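Local coordinates for protein putative peptidase (Parabacteroides merdae, PDB 4L8K) that is a putative peptidase of family S41 that probably cleaves peptide bonds by a serine-dependent mechanism, at residues 66-71 with 81-86; 89-94 with 151-156; 167-172 with 230-235; 212-217 with 237-242. All blocks are in the same frame, centred on the assembly; numbering follows the deposited sequence.

Contact 1 of 4, residues 66-71 with 81-86. With MPD ((4S)-2-methyl-2,4-pentanediol), chain F; PO4 (phosphate ion), chain E.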
# COMPACT_ATOMS: atom_id res chain seq x y z
N ASP A 66 -13.25 -6.79 2.23
CA ASP A 66 -12.31 -5.69 2.29
C ASP A 66 -11.20 -5.93 3.34
O ASP A 66 -11.48 -5.98 4.55
CB ASP A 66 -13.10 -4.40 2.58
CG ASP A 66 -12.27 -3.14 2.63
OD1 ASP A 66 -11.05 -3.22 2.39
OD2 ASP A 66 -12.85 -2.08 2.91
N GLY A 67 -9.95 -6.00 2.86
CA GLY A 67 -8.79 -6.22 3.71
C GLY A 67 -8.49 -5.04 4.59
O GLY A 67 -7.73 -5.15 5.55
N HIS A 68 -9.12 -3.90 4.30
CA HIS A 68 -8.92 -2.66 5.06
C HIS A 68 -9.99 -2.44 6.11
O HIS A 68 -9.87 -1.49 6.86
CB HIS A 68 -8.79 -1.45 4.09
CG HIS A 68 -7.52 -1.55 3.31
ND1 HIS A 68 -6.30 -1.19 3.87
CD2 HIS A 68 -7.28 -2.19 2.13
CE1 HIS A 68 -5.37 -1.54 2.98
NE2 HIS A 68 -5.91 -2.13 1.92
N THR A 69 -10.99 -3.33 6.21
CA THR A 69 -12.08 -3.23 7.18
C THR A 69 -11.85 -4.21 8.33
O THR A 69 -11.57 -5.39 8.09
CB THR A 69 -13.45 -3.44 6.48
OG1 THR A 69 -13.69 -2.33 5.63
CG2 THR A 69 -14.61 -3.58 7.46
N ASN A 70 -12.00 -3.70 9.58
CA ASN A 70 -11.84 -4.51 10.80
C ASN A 70 -12.78 -4.08 11.92
O ASN A 70 -13.05 -2.89 12.09
CB ASN A 70 -10.39 -4.41 11.33
CG ASN A 70 -9.33 -4.73 10.30
OD1 ASN A 70 -8.80 -3.84 9.63
ND2 ASN A 70 -9.03 -6.01 10.12
N LEU A 71 -13.23 -5.04 12.71
CA LEU A 71 -14.01 -4.83 13.93
C LEU A 71 -13.05 -5.14 15.07
O LEU A 71 -12.44 -6.21 15.06
CB LEU A 71 -15.28 -5.71 13.98
CG LEU A 71 -16.21 -5.50 15.20
CD1 LEU A 71 -16.86 -4.12 15.20
CD2 LEU A 71 -17.29 -6.58 15.23
N TRP A 81 -8.63 -11.31 5.62
CA TRP A 81 -7.25 -11.27 5.18
C TRP A 81 -6.97 -12.10 3.97
O TRP A 81 -5.86 -12.00 3.45
CB TRP A 81 -6.26 -11.51 6.33
CG TRP A 81 -6.14 -10.27 7.17
CD1 TRP A 81 -6.59 -9.01 6.86
CD2 TRP A 81 -5.55 -10.17 8.47
NE1 TRP A 81 -6.31 -8.14 7.89
CE2 TRP A 81 -5.68 -8.83 8.89
CE3 TRP A 81 -4.97 -11.11 9.35
CZ2 TRP A 81 -5.21 -8.39 10.14
CZ3 TRP A 81 -4.51 -10.67 10.58
CH2 TRP A 81 -4.64 -9.33 10.98
N ALA A 82 -8.03 -12.75 3.40
CA ALA A 82 -8.00 -13.40 2.08
C ALA A 82 -7.63 -12.34 1.03
O ALA A 82 -7.01 -12.66 0.03
CB ALA A 82 -9.37 -14.01 1.76
N TRP A 83 -7.90 -11.05 1.31
CA TRP A 83 -7.52 -9.92 0.46
C TRP A 83 -5.99 -9.94 0.21
O TRP A 83 -5.55 -9.63 -0.90
CB TRP A 83 -7.96 -8.61 1.14
CG TRP A 83 -7.49 -7.31 0.52
CD1 TRP A 83 -6.28 -6.72 0.70
CD2 TRP A 83 -8.33 -6.33 -0.13
NE1 TRP A 83 -6.27 -5.47 0.11
CE2 TRP A 83 -7.50 -5.22 -0.44
CE3 TRP A 83 -9.69 -6.30 -0.52
CZ2 TRP A 83 -8.00 -4.08 -1.09
CZ3 TRP A 83 -10.16 -5.20 -1.22
CH2 TRP A 83 -9.33 -4.09 -1.48
N TYR A 84 -5.20 -10.30 1.26
CA TYR A 84 -3.74 -10.35 1.17
C TYR A 84 -3.22 -11.75 0.88
O TYR A 84 -2.35 -11.90 0.03
CB TYR A 84 -3.10 -9.85 2.47
CG TYR A 84 -3.48 -8.43 2.80
CD1 TYR A 84 -2.85 -7.36 2.17
CD2 TYR A 84 -4.45 -8.15 3.77
CE1 TYR A 84 -3.19 -6.04 2.47
CE2 TYR A 84 -4.79 -6.83 4.09
CZ TYR A 84 -4.17 -5.78 3.41
OH TYR A 84 -4.50 -4.48 3.70
N GLU A 85 -3.77 -12.75 1.57
CA GLU A 85 -3.37 -14.15 1.56
C GLU A 85 -3.71 -14.87 0.27
O GLU A 85 -3.13 -15.93 0.03
CB GLU A 85 -4.00 -14.90 2.75
CG GLU A 85 -3.58 -14.39 4.12
CD GLU A 85 -4.39 -14.83 5.33
OE1 GLU A 85 -5.42 -15.54 5.18
OE2 GLU A 85 -4.00 -14.44 6.46
N ASP A 86 -4.63 -14.33 -0.56
CA ASP A 86 -4.96 -14.97 -1.85
C ASP A 86 -3.85 -14.72 -2.88
O ASP A 86 -3.87 -15.32 -3.95
CB ASP A 86 -6.30 -14.47 -2.40
CG ASP A 86 -7.53 -15.07 -1.71
OD1 ASP A 86 -7.36 -15.96 -0.83
OD2 ASP A 86 -8.65 -14.63 -2.02
C1 MPD F . -6.11 -1.95 7.53
C2 MPD F . -5.08 -2.87 6.93
O2 MPD F . -5.74 -3.63 5.90
CM MPD F . -3.98 -2.07 6.28
C3 MPD F . -4.49 -3.83 7.99
C4 MPD F . -5.55 -4.23 9.04
O4 MPD F . -6.59 -5.06 8.51
C5 MPD F . -4.92 -4.85 10.27
P PO4 E . -6.15 2.44 5.15
O1 PO4 E . -7.37 3.26 4.77
O2 PO4 E . -5.18 2.39 3.92
O3 PO4 E . -5.46 3.10 6.36
O4 PO4 E . -6.60 1.00 5.49

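Contact 2 of 4, residues 89-94 with 151-156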
# COMPACT_ATOMS: atom_id res chain seq x y z
N ALA A 89 3.36 -14.54 -1.23
CA ALA A 89 4.15 -13.66 -0.37
C ALA A 89 5.02 -12.72 -1.24
O ALA A 89 4.97 -11.49 -1.06
CB ALA A 89 5.02 -14.47 0.59
N ASN A 90 5.74 -13.28 -2.23
CA ASN A 90 6.61 -12.56 -3.20
C ASN A 90 7.69 -11.74 -2.53
O ASN A 90 8.20 -10.77 -3.11
CB ASN A 90 5.78 -11.69 -4.18
CG ASN A 90 5.17 -12.52 -5.30
OD1 ASN A 90 5.78 -13.46 -5.79
ND2 ASN A 90 3.96 -12.22 -5.69
N PHE A 91 8.09 -12.18 -1.32
CA PHE A 91 9.16 -11.57 -0.51
C PHE A 91 9.54 -12.55 0.59
O PHE A 91 8.65 -13.11 1.22
CB PHE A 91 8.73 -10.20 0.10
CG PHE A 91 9.81 -9.52 0.91
CD1 PHE A 91 10.78 -8.75 0.29
CD2 PHE A 91 9.88 -9.70 2.29
CE1 PHE A 91 11.81 -8.16 1.02
CE2 PHE A 91 10.91 -9.11 3.03
CZ PHE A 91 11.87 -8.34 2.39
N TYR A 92 10.84 -12.75 0.82
CA TYR A 92 11.38 -13.60 1.87
C TYR A 92 12.63 -12.95 2.36
O TYR A 92 13.56 -12.72 1.56
CB TYR A 92 11.66 -15.05 1.38
CG TYR A 92 10.43 -15.73 0.80
CD1 TYR A 92 9.50 -16.35 1.63
CD2 TYR A 92 10.18 -15.70 -0.57
CE1 TYR A 92 8.36 -16.96 1.10
CE2 TYR A 92 9.03 -16.29 -1.11
CZ TYR A 92 8.14 -16.93 -0.27
OH TYR A 92 7.03 -17.52 -0.81
N LYS A 93 12.64 -12.59 3.64
CA LYS A 93 13.77 -11.93 4.29
C LYS A 93 15.06 -12.78 4.13
O LYS A 93 16.12 -12.23 3.83
CB LYS A 93 13.42 -11.70 5.78
CG LYS A 93 14.55 -11.24 6.71
CD LYS A 93 14.84 -9.73 6.62
CE LYS A 93 15.81 -9.24 7.68
NZ LYS A 93 17.11 -9.99 7.71
N GLU A 94 14.95 -14.11 4.28
CA GLU A 94 16.08 -15.05 4.18
C GLU A 94 16.71 -15.01 2.78
O GLU A 94 17.93 -15.09 2.66
CB GLU A 94 15.64 -16.49 4.55
CG GLU A 94 15.09 -16.63 5.96
CD GLU A 94 13.67 -16.16 6.28
OE1 GLU A 94 12.90 -15.82 5.34
OE2 GLU A 94 13.34 -16.15 7.48
N ILE A 151 17.07 0.24 -7.68
CA ILE A 151 15.98 -0.64 -7.26
C ILE A 151 15.49 -0.06 -5.92
O ILE A 151 16.29 0.06 -4.97
CB ILE A 151 16.36 -2.16 -7.19
CG1 ILE A 151 16.77 -2.72 -8.58
CG2 ILE A 151 15.21 -3.02 -6.59
CD1 ILE A 151 17.48 -4.16 -8.53
N PHE A 152 14.19 0.35 -5.87
CA PHE A 152 13.58 0.86 -4.65
C PHE A 152 12.52 -0.17 -4.21
O PHE A 152 11.43 -0.23 -4.75
CB PHE A 152 13.01 2.29 -4.83
CG PHE A 152 12.88 3.02 -3.51
CD1 PHE A 152 11.77 2.80 -2.68
CD2 PHE A 152 13.89 3.86 -3.05
CE1 PHE A 152 11.67 3.45 -1.44
CE2 PHE A 152 13.79 4.51 -1.82
CZ PHE A 152 12.68 4.31 -1.02
N ASP A 153 12.89 -1.01 -3.28
CA ASP A 153 12.06 -2.14 -2.85
C ASP A 153 11.18 -1.77 -1.65
O ASP A 153 11.69 -1.54 -0.54
CB ASP A 153 12.98 -3.34 -2.53
CG ASP A 153 12.33 -4.69 -2.27
OD1 ASP A 153 11.08 -4.76 -2.27
OD2 ASP A 153 13.07 -5.67 -2.08
N VAL A 154 9.85 -1.75 -1.87
CA VAL A 154 8.85 -1.45 -0.82
C VAL A 154 7.91 -2.67 -0.61
O VAL A 154 6.77 -2.50 -0.16
CB VAL A 154 8.06 -0.13 -1.07
CG1 VAL A 154 8.96 1.09 -0.92
CG2 VAL A 154 7.31 -0.15 -2.40
N ARG A 155 8.37 -3.88 -0.94
CA ARG A 155 7.61 -5.09 -0.68
C ARG A 155 7.51 -5.28 0.82
O ARG A 155 8.47 -4.97 1.53
CB ARG A 155 8.28 -6.32 -1.32
CG ARG A 155 8.21 -6.34 -2.84
CD ARG A 155 8.96 -7.53 -3.43
NE ARG A 155 10.40 -7.43 -3.18
CZ ARG A 155 11.27 -8.42 -3.35
NH1 ARG A 155 10.86 -9.62 -3.74
NH2 ARG A 155 12.56 -8.21 -3.12
N ASP A 156 6.35 -5.75 1.32
CA ASP A 156 6.10 -5.97 2.74
C ASP A 156 6.10 -4.65 3.55
O ASP A 156 6.32 -4.68 4.75
CB ASP A 156 7.07 -6.99 3.35
CG ASP A 156 6.62 -8.42 3.17
OD1 ASP A 156 5.87 -8.70 2.21
OD2 ASP A 156 7.01 -9.26 4.00

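Contact 3 of 4, residues 167-172 with 230-235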
# COMPACT_ATOMS: atom_id res chain seq x y z
N ARG A 167 8.52 13.00 0.99
CA ARG A 167 9.94 13.34 1.03
C ARG A 167 10.75 12.44 0.08
O ARG A 167 11.62 12.94 -0.62
CB ARG A 167 10.48 13.22 2.47
CG ARG A 167 11.93 13.63 2.63
CD ARG A 167 12.36 13.50 4.06
NE ARG A 167 11.88 14.63 4.87
CZ ARG A 167 11.93 14.70 6.20
NH1 ARG A 167 12.44 13.70 6.92
NH2 ARG A 167 11.43 15.74 6.83
N ILE A 168 10.47 11.13 0.05
CA ILE A 168 11.18 10.21 -0.85
C ILE A 168 10.73 10.46 -2.31
O ILE A 168 11.58 10.73 -3.15
CB ILE A 168 11.05 8.72 -0.44
CG1 ILE A 168 11.70 8.48 0.93
CG2 ILE A 168 11.69 7.80 -1.49
CD1 ILE A 168 11.05 7.27 1.69
N ALA A 169 9.41 10.44 -2.59
CA ALA A 169 8.85 10.62 -3.95
C ALA A 169 9.31 11.90 -4.63
O ALA A 169 9.57 11.88 -5.84
CB ALA A 169 7.33 10.58 -3.91
N SER A 170 9.43 13.01 -3.87
CA SER A 170 9.84 14.32 -4.39
C SER A 170 11.29 14.34 -4.95
O SER A 170 11.63 15.24 -5.73
CB SER A 170 9.63 15.41 -3.33
OG SER A 170 10.54 15.24 -2.25
N ARG A 171 12.11 13.31 -4.62
CA ARG A 171 13.48 13.14 -5.10
C ARG A 171 13.54 12.57 -6.52
O ARG A 171 14.61 12.55 -7.12
CB ARG A 171 14.29 12.21 -4.17
CG ARG A 171 14.44 12.72 -2.74
CD ARG A 171 15.14 14.07 -2.70
NE ARG A 171 15.51 14.46 -1.34
CZ ARG A 171 16.73 14.35 -0.83
NH1 ARG A 171 17.73 13.92 -1.58
NH2 ARG A 171 16.97 14.72 0.42
N PHE A 172 12.41 12.16 -7.09
CA PHE A 172 12.38 11.55 -8.42
C PHE A 172 11.63 12.42 -9.44
O PHE A 172 11.49 12.04 -10.61
CB PHE A 172 11.75 10.15 -8.31
CG PHE A 172 12.53 9.23 -7.39
CD1 PHE A 172 13.57 8.45 -7.89
CD2 PHE A 172 12.23 9.15 -6.04
CE1 PHE A 172 14.32 7.63 -7.04
CE2 PHE A 172 12.98 8.32 -5.19
CZ PHE A 172 14.01 7.55 -5.71
N ASN A 230 1.64 4.90 -6.35
CA ASN A 230 0.79 5.67 -7.24
C ASN A 230 1.54 6.88 -7.85
O ASN A 230 1.38 7.16 -9.03
CB ASN A 230 -0.45 6.14 -6.51
CG ASN A 230 -1.42 6.93 -7.38
OD1 ASN A 230 -1.71 6.59 -8.52
ND2 ASN A 230 -1.92 8.01 -6.85
N VAL A 231 2.33 7.59 -7.03
CA VAL A 231 3.08 8.76 -7.50
C VAL A 231 4.26 8.30 -8.36
O VAL A 231 4.49 8.87 -9.43
CB VAL A 231 3.53 9.66 -6.32
CG1 VAL A 231 4.35 10.87 -6.81
CG2 VAL A 231 2.33 10.13 -5.49
N MSE A 232 4.99 7.27 -7.91
CA MSE A 232 6.20 6.79 -8.58
C MSE A 232 5.91 6.29 -9.99
O MSE A 232 6.69 6.63 -10.89
CB MSE A 232 6.90 5.71 -7.73
CG MSE A 232 7.47 6.27 -6.41
SE MSE A 232 8.97 7.50 -6.62
CE MSE A 232 10.27 6.23 -7.13
N ARG A 233 4.78 5.58 -10.22
CA ARG A 233 4.45 5.06 -11.55
C ARG A 233 4.06 6.15 -12.55
O ARG A 233 3.88 5.83 -13.73
CB ARG A 233 3.35 3.96 -11.50
CG ARG A 233 2.08 4.30 -10.73
CD ARG A 233 1.11 5.16 -11.50
NE ARG A 233 -0.18 5.20 -10.82
CZ ARG A 233 -1.18 4.37 -11.10
NH1 ARG A 233 -1.04 3.46 -12.05
NH2 ARG A 233 -2.32 4.46 -10.44
N LEU A 234 3.94 7.42 -12.11
CA LEU A 234 3.65 8.54 -13.03
C LEU A 234 4.93 9.07 -13.65
O LEU A 234 4.86 9.87 -14.57
CB LEU A 234 2.97 9.71 -12.27
CG LEU A 234 1.67 9.44 -11.50
CD1 LEU A 234 1.27 10.67 -10.71
CD2 LEU A 234 0.54 9.03 -12.44
N LEU A 235 6.09 8.66 -13.13
CA LEU A 235 7.37 9.20 -13.53
C LEU A 235 8.01 8.42 -14.68
O LEU A 235 7.97 7.18 -14.70
CB LEU A 235 8.28 9.29 -12.30
CG LEU A 235 7.65 10.05 -11.09
CD1 LEU A 235 8.57 10.02 -9.87
CD2 LEU A 235 7.28 11.50 -11.45

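Contact 4 of 4, residues 212-217 with 237-242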
# COMPACT_ATOMS: atom_id res chain seq x y z
N PRO A 212 17.13 5.53 -14.53
CA PRO A 212 16.09 4.49 -14.36
C PRO A 212 15.92 3.98 -12.92
O PRO A 212 16.89 3.91 -12.14
CB PRO A 212 16.56 3.38 -15.29
CG PRO A 212 17.36 4.09 -16.36
CD PRO A 212 18.08 5.17 -15.61
N VAL A 213 14.66 3.70 -12.54
CA VAL A 213 14.28 3.20 -11.21
C VAL A 213 13.33 2.04 -11.37
O VAL A 213 12.33 2.16 -12.11
CB VAL A 213 13.61 4.30 -10.30
CG1 VAL A 213 13.18 3.75 -8.93
CG2 VAL A 213 14.51 5.50 -10.10
N ILE A 214 13.56 0.96 -10.62
CA ILE A 214 12.61 -0.14 -10.54
C ILE A 214 12.03 -0.13 -9.12
O ILE A 214 12.79 -0.28 -8.17
CB ILE A 214 13.11 -1.56 -10.94
CG1 ILE A 214 13.99 -1.56 -12.25
CG2 ILE A 214 11.94 -2.54 -11.00
CD1 ILE A 214 13.32 -1.12 -13.54
N VAL A 215 10.72 0.08 -8.99
CA VAL A 215 10.02 0.05 -7.69
C VAL A 215 9.46 -1.37 -7.54
O VAL A 215 8.78 -1.85 -8.44
CB VAL A 215 8.94 1.17 -7.52
CG1 VAL A 215 8.12 0.97 -6.23
CG2 VAL A 215 9.57 2.56 -7.54
N LEU A 216 9.81 -2.06 -6.45
CA LEU A 216 9.35 -3.43 -6.23
C LEU A 216 8.16 -3.44 -5.29
O LEU A 216 8.21 -2.82 -4.23
CB LEU A 216 10.47 -4.35 -5.67
CG LEU A 216 11.82 -4.42 -6.42
CD1 LEU A 216 12.64 -5.59 -5.90
CD2 LEU A 216 11.64 -4.60 -7.96
N THR A 217 7.07 -4.10 -5.70
CA THR A 217 5.84 -4.16 -4.91
C THR A 217 5.31 -5.59 -4.76
O THR A 217 5.60 -6.46 -5.58
CB THR A 217 4.72 -3.26 -5.54
OG1 THR A 217 4.37 -3.75 -6.82
CG2 THR A 217 5.12 -1.81 -5.66
N GLN A 237 11.10 7.75 -15.63
CA GLN A 237 12.24 6.87 -15.38
C GLN A 237 11.85 5.67 -14.51
O GLN A 237 12.69 4.79 -14.31
CB GLN A 237 13.42 7.63 -14.73
CG GLN A 237 13.27 7.93 -13.23
CD GLN A 237 12.52 9.19 -12.90
OE1 GLN A 237 11.56 9.61 -13.59
NE2 GLN A 237 12.95 9.83 -11.82
N VAL A 238 10.60 5.60 -14.05
CA VAL A 238 10.18 4.54 -13.11
C VAL A 238 9.42 3.39 -13.79
O VAL A 238 8.47 3.62 -14.54
CB VAL A 238 9.35 5.12 -11.92
CG1 VAL A 238 8.81 4.02 -11.00
CG2 VAL A 238 10.13 6.16 -11.11
N THR A 239 9.81 2.16 -13.44
CA THR A 239 9.10 0.93 -13.76
C THR A 239 8.72 0.28 -12.43
O THR A 239 9.57 0.18 -11.54
CB THR A 239 9.92 -0.02 -14.65
OG1 THR A 239 10.36 0.68 -15.80
CG2 THR A 239 9.12 -1.26 -15.06
N VAL A 240 7.46 -0.11 -12.27
CA VAL A 240 6.98 -0.81 -11.09
C VAL A 240 6.96 -2.30 -11.45
O VAL A 240 6.43 -2.70 -12.49
CB VAL A 240 5.60 -0.30 -10.57
CG1 VAL A 240 5.16 -1.10 -9.32
CG2 VAL A 240 5.66 1.19 -10.24
N MSE A 241 7.55 -3.13 -10.58
CA MSE A 241 7.65 -4.56 -10.84
C MSE A 241 7.27 -5.38 -9.60
O MSE A 241 7.53 -4.97 -8.49
CB MSE A 241 9.09 -4.83 -11.29
CG MSE A 241 9.44 -6.30 -11.49
SE MSE A 241 11.25 -6.49 -12.11
CE MSE A 241 11.24 -5.53 -13.71
N GLY A 242 6.72 -6.56 -9.83
CA GLY A 242 6.35 -7.49 -8.78
C GLY A 242 4.90 -7.88 -8.86
O GLY A 242 4.44 -8.40 -9.89

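Contact 1 of 4, residues 66-71 with 81-86
The edge of His68 is turned to the face of Trp83 in an offset edge-to-face pair. Their planes are 89° apart, and the His68 ring centre lies 5.3 Å from that of the Trp83 five-membered ring. The indole CG is anti to the backbone N (chi1 171°), which turns one ring face to the 66-67 backbone. Gly67 CA packs over that face in a CH-pi contact, 3.9 Å from the centre of the five-membered ring. A side chain on Gly67 would clash with Trp83. Asp66 shapes the turn: its OD1 accepts from His68 N at 2.8 Å, an Asx turn within a type I beta turn, while OD2 takes the Thr69 hydroxyl. The Asp-Gly-His-Thr sequence is consistent with the histidine motif of the tricorn C1 domain, whose histidine is catalytic in tricorn peptidases. Tyr84 crosses the imidazole at about a right angle, with OH over one face and 3.1 Å from His68 CE1. At the ring edge, His68 ND1 donates to phosphate O4 at 2.7 Å. His68 NE2 and Trp83 NE1 both bond to Gly246 O. A methylpentanediol, probably from the crystallisation liquor like the phosphate, bridges the two segments. Its O2 accepts from Tyr84 OH at 2.7 Å and donates to Gly67 O. Its O4 donates to Asn70 OD1 at 2.8 Å and accepts from Trp81 NE1 at 3.2 Å, in the indole plane.

Contact 2 of 4, residues 89-94 with 151-156
The guanidinium of Arg155 carries the edge of the Phe91 ring on one face. Phe91 CD1 sits 3.6 Å above the guanidinium plane, over its centre, and the two planes are 89° apart. The guanidinium edge is taken up by polar partners. Asp153 lies in plane on one side, held side-on by two nitrogens: Arg155 NE reaches OD1 at 2.9 Å and NH2 makes the salt bridge to OD2 at 2.8 Å. Arg155 NH1 donates to Asn90 O at 3.0 Å, with an N-H...O angle of 143° and the acceptor tilted somewhat out of the guanidinium plane. The Arg155 chain bends at chi3 (-66°), which turns its head back onto Asp153. Asp153 OD1 also accepts from Arg155 N, at 3.1 Å and from the opposite face of the carboxylate. This is an Asx turn, and it shapes the chain as it leaves the C-terminal end of strand 149-153, in the central sheet of the ClpP/crotonase-like peptidase domain. An alanine in place of Arg155 would probably leave the Asp153 carboxylate without the two-nitrogen grip of the guanidinium and open a gap beside the Phe91 edge. Asp156 approaches Phe91 obliquely, with OD2 3.4 Å from Phe91 CD2. The Phe91 ring also meets that of Tyr124, their planes nearly parallel. Arg155 NH2 has a second carboxylate partner in Asp300, and Asp153 OD2 also bonds to the hydroxyl of Tyr122.

Contact 3 of 4, residues 167-172 with 230-235
Phe172 and Met232, a selenomethionine in this crystal, join segment 167-172, on helix 162-169, to segment 230-235, on helix 224-232. Both helices lie against the central sheet of the ClpP/crotonase-type fold. The main interaction is aromatic. Met232 CE sits over the face of the Phe172 ring, 3.8 Å from its centre and only 14° off the ring normal. The selenium is more oblique, 4.4 Å from the same centre, a Met-aromatic contact. Met232 reaches this place because its chain bends at both chi2 (-69°) and chi3 (-72°), folding the methyl over the ring. An alanine at Phe172 would probably leave the Met232 methyl without its aromatic platform and open a gap between the two segments. No hydrogen bond crosses between the segments. Phe172 O instead accepts from Gln237 NE2, which also bonds to Trp209 O; this ties Phe172 to the residue just before strand 238-242. The remaining contacts are aliphatic. Leu235 closes the type I beta turn that starts at Met232, and its CD1 presses on Phe172 CB at 3.5 Å. Ala169 CA approaches the selenium of Met232 at 4.1 Å. Beside it, Ala169 CB meets Val231 CG1 at 4.2 Å.

Contact 4 of 4, residues 212-217 with 237-242
Thr239 N donates to Val213 O at 2.8 Å, with a nearly straight N-H...O angle of 171°. Val215 N returns a bond of 2.8 Å to Thr239 O, and Met241 N then reaches Val215 O at the same length. Val213 N to Gln237 O and Thr217 N to Met241 O complete the alternation at the two ends. The three central donors lie nearly along the C=O axis of their acceptors; the two end donors are tilted out of the carbonyl plane. CA-H...O contacts fill in between, such as Ile214 CA to Thr239 O at 3.2 Å. The strands are parallel and in register from Val213-Val238 to Thr217-Gly242, with their directions 30° apart. They are the two strands of a beta-alpha-beta unit whose crossover is helix 224-232, within the parallel part of the central sheet. On the face turned to that helix, Val215 CG2 meets Val238 CG1 at 3.8 Å, and Val213 packs its CB on Val238 CG2. Near the C-terminal end of this face, Thr217 crosses Val240 at about a right angle, and both its branches touch Val240 CG1. On the other face, towards helix 301-311, Ile214 CG2 lies 3.7 Å from Met241 CB, while Ile214 CD1 lies 3.7 Å from Thr239 CB. Thr217 OG1 sits between the backbone N and the carbonyl carbon (chi1 64°) and bonds to Asp243 O. At the backbone angles of Gly242 a side chain would run into the carbonyl oxygen before it, and a CB would also clash with Thr217 O.

Contacts 2, 3 and 4 share the central sheet and the helices packed on it. Contact 4 supplies two parallel strands, and contact 2 adds the neighbouring one, with a probable hydrogen bond from Phe152 N to Ile214 O, 2.8 Å. Contact 3 packs against contact 4 with their centres 11 Å apart, and Met232 CE reaches Val215 CG2 at 3.8 Å. Contact 1 lies opposite contacts 3 and 4 across the chain's centre, about 11 Å from contact 4 at the nearest atoms, and leads along the chain into contact 2. The phosphate held by His68 is also bonded to Ser223, consistent with an active site between the segment of His68 and the start of helix 224-232.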